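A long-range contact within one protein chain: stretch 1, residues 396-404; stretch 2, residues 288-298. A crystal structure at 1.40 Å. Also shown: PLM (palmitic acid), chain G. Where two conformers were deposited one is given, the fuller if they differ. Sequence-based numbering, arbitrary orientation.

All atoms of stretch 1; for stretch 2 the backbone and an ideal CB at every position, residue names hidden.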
# COMPACT_ATOMS: atom_id res chain seq x y z
N GLN A 396 17.73 2.35 -1.34
CA GLN A 396 17.64 3.78 -1.08
C GLN A 396 17.69 4.03 0.41
O GLN A 396 17.15 3.24 1.21
CB GLN A 396 16.31 4.29 -1.63
CG GLN A 396 16.19 5.82 -1.57
CD GLN A 396 14.89 6.28 -2.17
OE1 GLN A 396 13.85 5.74 -1.83
NE2 GLN A 396 14.94 7.26 -3.10
N MET A 397 18.31 5.16 0.77
CA MET A 397 18.32 5.64 2.15
C MET A 397 18.17 7.15 2.16
O MET A 397 18.79 7.85 1.34
CB MET A 397 19.62 5.29 2.87
CG MET A 397 19.88 3.82 3.08
SD MET A 397 21.47 3.45 3.86
CE MET A 397 21.32 4.38 5.39
N PHE A 398 17.32 7.64 3.06
CA PHE A 398 17.22 9.08 3.34
C PHE A 398 17.86 9.32 4.70
O PHE A 398 17.69 8.51 5.62
CB PHE A 398 15.77 9.54 3.48
CG PHE A 398 15.01 9.67 2.19
CD1 PHE A 398 15.63 9.50 0.94
CD2 PHE A 398 13.67 10.00 2.22
CE1 PHE A 398 14.90 9.63 -0.24
CE2 PHE A 398 12.94 10.16 1.04
CZ PHE A 398 13.56 9.98 -0.18
N ARG A 399 18.59 10.42 4.83
CA ARG A 399 18.97 10.91 6.14
C ARG A 399 18.08 12.13 6.44
O ARG A 399 17.99 13.05 5.61
CB ARG A 399 20.45 11.33 6.19
CG ARG A 399 20.72 12.10 7.50
CD ARG A 399 22.16 12.49 7.68
NE ARG A 399 22.32 13.02 9.04
CZ ARG A 399 23.46 13.01 9.73
NH1 ARG A 399 24.58 12.54 9.18
NH2 ARG A 399 23.48 13.49 10.97
N ILE A 400 17.41 12.10 7.59
CA ILE A 400 16.57 13.21 8.02
C ILE A 400 17.07 13.59 9.43
O ILE A 400 16.67 12.96 10.41
CB ILE A 400 15.05 12.82 8.02
CG1 ILE A 400 14.61 12.27 6.65
CG2 ILE A 400 14.21 14.01 8.41
CD1 ILE A 400 13.24 11.56 6.70
N GLY A 401 18.00 14.55 9.51
CA GLY A 401 18.65 14.82 10.80
C GLY A 401 19.33 13.59 11.38
O GLY A 401 20.12 12.91 10.69
N GLN A 402 19.03 13.26 12.64
CA GLN A 402 19.65 12.05 13.25
C GLN A 402 18.93 10.76 12.88
O GLN A 402 19.23 9.69 13.44
CB GLN A 402 19.71 12.20 14.78
CG GLN A 402 18.33 12.11 15.48
CD GLN A 402 17.66 13.45 15.77
OE1 GLN A 402 16.99 13.60 16.80
NE2 GLN A 402 17.77 14.40 14.85
N LEU A 403 17.96 10.85 11.97
CA LEU A 403 17.22 9.67 11.49
C LEU A 403 17.74 9.19 10.16
O LEU A 403 18.10 10.00 9.31
CB LEU A 403 15.75 10.00 11.25
CG LEU A 403 15.01 10.70 12.36
CD1 LEU A 403 13.54 10.87 11.93
CD2 LEU A 403 15.11 9.92 13.66
N GLU A 404 17.76 7.88 9.98
CA GLU A 404 17.94 7.34 8.63
C GLU A 404 16.77 6.45 8.33
O GLU A 404 16.35 5.66 9.17
CB GLU A 404 19.23 6.55 8.47
CG GLU A 404 20.42 7.43 8.15
CD GLU A 404 21.71 6.64 7.94
OE1 GLU A 404 21.88 5.53 8.52
OE2 GLU A 404 22.57 7.16 7.20
N UNK A 288 8.93 13.11 21.38
CA UNK A 288 10.01 12.59 22.24
C UNK A 288 11.35 13.26 22.01
O UNK A 288 12.07 13.61 22.97
CB UNK A 288 10.17 11.08 22.02
N UNK A 289 11.69 13.46 20.74
CA UNK A 289 13.00 13.96 20.38
C UNK A 289 12.84 14.87 19.17
O UNK A 289 12.29 14.42 18.17
CB UNK A 289 13.97 12.82 20.09
N UNK A 290 13.31 16.11 19.21
CA UNK A 290 13.26 16.93 18.00
C UNK A 290 14.30 16.45 16.98
O UNK A 290 15.45 16.19 17.35
CB UNK A 290 13.49 18.40 18.34
N UNK A 291 13.88 16.33 15.73
CA UNK A 291 14.78 16.00 14.62
C UNK A 291 15.48 17.27 14.16
O UNK A 291 14.84 18.26 13.84
CB UNK A 291 14.02 15.35 13.46
N UNK A 292 16.81 17.24 14.18
CA UNK A 292 17.64 18.35 13.75
C UNK A 292 18.81 17.86 12.92
O UNK A 292 19.37 16.79 13.18
CB UNK A 292 18.14 19.14 14.96
N UNK A 293 19.19 18.66 11.94
CA UNK A 293 20.35 18.35 11.12
C UNK A 293 20.02 18.21 9.64
O UNK A 293 18.88 18.47 9.19
CB UNK A 293 21.00 17.06 11.62
N UNK A 294 21.03 17.79 8.88
CA UNK A 294 20.96 17.81 7.43
C UNK A 294 19.96 16.82 6.85
O UNK A 294 19.62 15.83 7.49
CB UNK A 294 22.35 17.53 6.85
N UNK A 295 19.52 17.11 5.64
CA UNK A 295 18.86 16.12 4.80
C UNK A 295 19.89 15.60 3.80
O UNK A 295 20.69 16.37 3.26
CB UNK A 295 17.64 16.71 4.09
N UNK A 296 19.85 14.30 3.54
CA UNK A 296 20.74 13.70 2.55
C UNK A 296 20.07 12.43 2.07
O UNK A 296 19.06 11.96 2.65
CB UNK A 296 22.13 13.42 3.12
N UNK A 297 20.63 11.88 1.00
CA UNK A 297 20.09 10.62 0.51
C UNK A 297 21.06 9.93 -0.43
O UNK A 297 22.01 10.56 -0.97
CB UNK A 297 18.75 10.85 -0.20
N UNK A 298 20.82 8.63 -0.62
CA UNK A 298 21.53 7.87 -1.67
C UNK A 298 20.53 6.90 -2.30
O UNK A 298 19.53 6.53 -1.67
CB UNK A 298 22.74 7.12 -1.10
C1 PLM G . 27.48 13.00 -2.96
O1 PLM G . 26.57 13.86 -2.93
O2 PLM G . 28.18 12.81 -1.93
C2 PLM G . 27.75 12.21 -4.22
C3 PLM G . 26.44 11.60 -4.71
C4 PLM G . 26.64 10.94 -6.07
C5 PLM G . 26.72 11.91 -7.25
C6 PLM G . 26.59 11.12 -8.54
C7 PLM G . 27.96 10.81 -9.15
C8 PLM G . 28.35 9.35 -8.99
C9 PLM G . 29.61 9.04 -9.79
CA PLM G . 30.69 8.38 -8.94
CB PLM G . 30.62 6.86 -9.04
CC PLM G . 30.72 6.24 -7.65
CD PLM G . 31.90 5.28 -7.54
CE PLM G . 32.28 5.00 -6.09
CF PLM G . 31.54 3.79 -5.53
CG PLM G . 32.22 2.48 -5.89

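Position 288 has no atom of stretch 1 within 5.5 Å of its ideal CB, so nothing here restricts it; it is Q288. At 289 CA-to-CB points toward stretch 1, with the ideal CB 4.5 Å from Q402 OE1. A polar chain of some length would suit, and E289 is deposited, its OE1 2.6 Å from Q402 OE1. Because the Q402 amide is probably turned over in the model, the nature of that contact stays open.

Position 290 points away and is free; it is E290. At 291 CA-to-CB runs sideways, the ideal CB lying 4.7 Å from I400 O and 4.8 Å from L403 CD1. A compact apolar chain fits between these neighbours. V291 uses both methyls: CG1 lies 4.0 Å from I400 CG2, and CG2 lies 3.8 Å from L403 CD1. Position 292 points away, and many residues would serve; L292 contributes its backbone O, which accepts from a water that in turn accepts from R399 NH2.

At 293 phi/psi of 121/-174 would jam a CB against the preceding carbonyl. The backbone angles alone call for glycine; the 3.4 Å from the ideal CB to G401 CA is a tight fit that agrees with it. G293 is found.

The O of 294 accepts from G401 N at 2.9 Å, whatever the side chain. Its CB points sideways, 5.0 Å from R399 NE, so an acid or a neutral polar chain could exploit the charge. E294 brings OE1 to 3.5 Å from R399 NH1, over one guanidinium face: a salt bridge of charges alone, with no N-H aimed at the oxygen.

Position 295 is paired with I400 across the antiparallel strands, and its CB lies on the same face as I400. A branched aliphatic chain would suit. L295 places CD2 3.9 Å from I400 CG2.

Position 296 forms a hydrogen-bonded pair with R399: R399 N to 296 O is 2.7 Å, and 296 N to R399 O is 3.1 Å. The ideal CB lies 4.1 Å from R399 CB on the same face; many side chains fit there, and an acid or a polar residue would suit the neighbouring charge. D296 instead engages its carboxylate within its own stretch, with 298.

At 297 the ideal CB is 3.6 Å from F398 CD1 and 3.4 Å from M397 O, so a small side chain is the safest choice. S297 sets CB obliquely to the F398 ring.

Position 298 pairs with M397 through two backbone hydrogen bonds; the ideal CB is 4.7 Å from M397 O, on the same face as M397, and many side chains, short or long, would suit. R298 leads its end away, where NH2 lies 3.1 Å from PLM O2; its NH1 forms a salt bridge with D296 OD1 at 3.1 Å.

Stretch 2 288-298: QEEVLGELDSR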
# COMPACT_ATOMS: atom_id res chain seq x y z
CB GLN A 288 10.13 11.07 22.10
CG GLN A 288 8.88 10.30 22.57
CD GLN A 288 8.96 8.80 22.38
OE1 GLN A 288 7.98 8.08 22.61
NE2 GLN A 288 10.09 8.32 21.91
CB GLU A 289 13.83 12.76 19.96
CG GLU A 289 15.27 12.98 19.70
CD GLU A 289 15.94 11.68 19.33
OE1 GLU A 289 16.94 11.72 18.60
OE2 GLU A 289 15.45 10.62 19.80
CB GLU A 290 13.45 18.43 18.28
CG GLU A 290 13.24 19.27 17.03
CD GLU A 290 13.11 20.74 17.30
OE1 GLU A 290 13.41 21.17 18.44
OE2 GLU A 290 12.74 21.47 16.35
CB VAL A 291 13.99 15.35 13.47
CG1 VAL A 291 14.89 15.07 12.25
CG2 VAL A 291 13.33 14.06 13.96
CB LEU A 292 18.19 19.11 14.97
CG LEU A 292 17.13 19.75 15.87
CD1 LEU A 292 17.76 20.25 17.17
CD2 LEU A 292 16.39 20.87 15.14
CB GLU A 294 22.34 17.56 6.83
CG GLU A 294 22.82 16.15 6.94
CD GLU A 294 24.18 15.91 6.27
OE1 GLU A 294 24.97 15.17 6.87
OE2 GLU A 294 24.46 16.41 5.17
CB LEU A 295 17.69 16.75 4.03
CG LEU A 295 16.56 17.38 4.85
CD1 LEU A 295 15.43 17.79 3.93
CD2 LEU A 295 16.06 16.46 5.96
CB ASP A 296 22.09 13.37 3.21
CG ASP A 296 23.23 13.21 2.20
OD1 ASP A 296 23.05 13.38 0.98
OD2 ASP A 296 24.35 12.94 2.68
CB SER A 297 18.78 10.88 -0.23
OG SER A 297 19.04 11.68 -1.37
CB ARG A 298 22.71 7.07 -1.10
CG ARG A 298 23.87 7.90 -0.60
CD ARG A 298 24.64 8.66 -1.70
NE ARG A 298 25.85 9.25 -1.14
CZ ARG A 298 25.86 10.35 -0.39
NH1 ARG A 298 24.74 11.00 -0.12
NH2 ARG A 298 27.00 10.81 0.10
O HOH W 1 21.75 15.25 12.59
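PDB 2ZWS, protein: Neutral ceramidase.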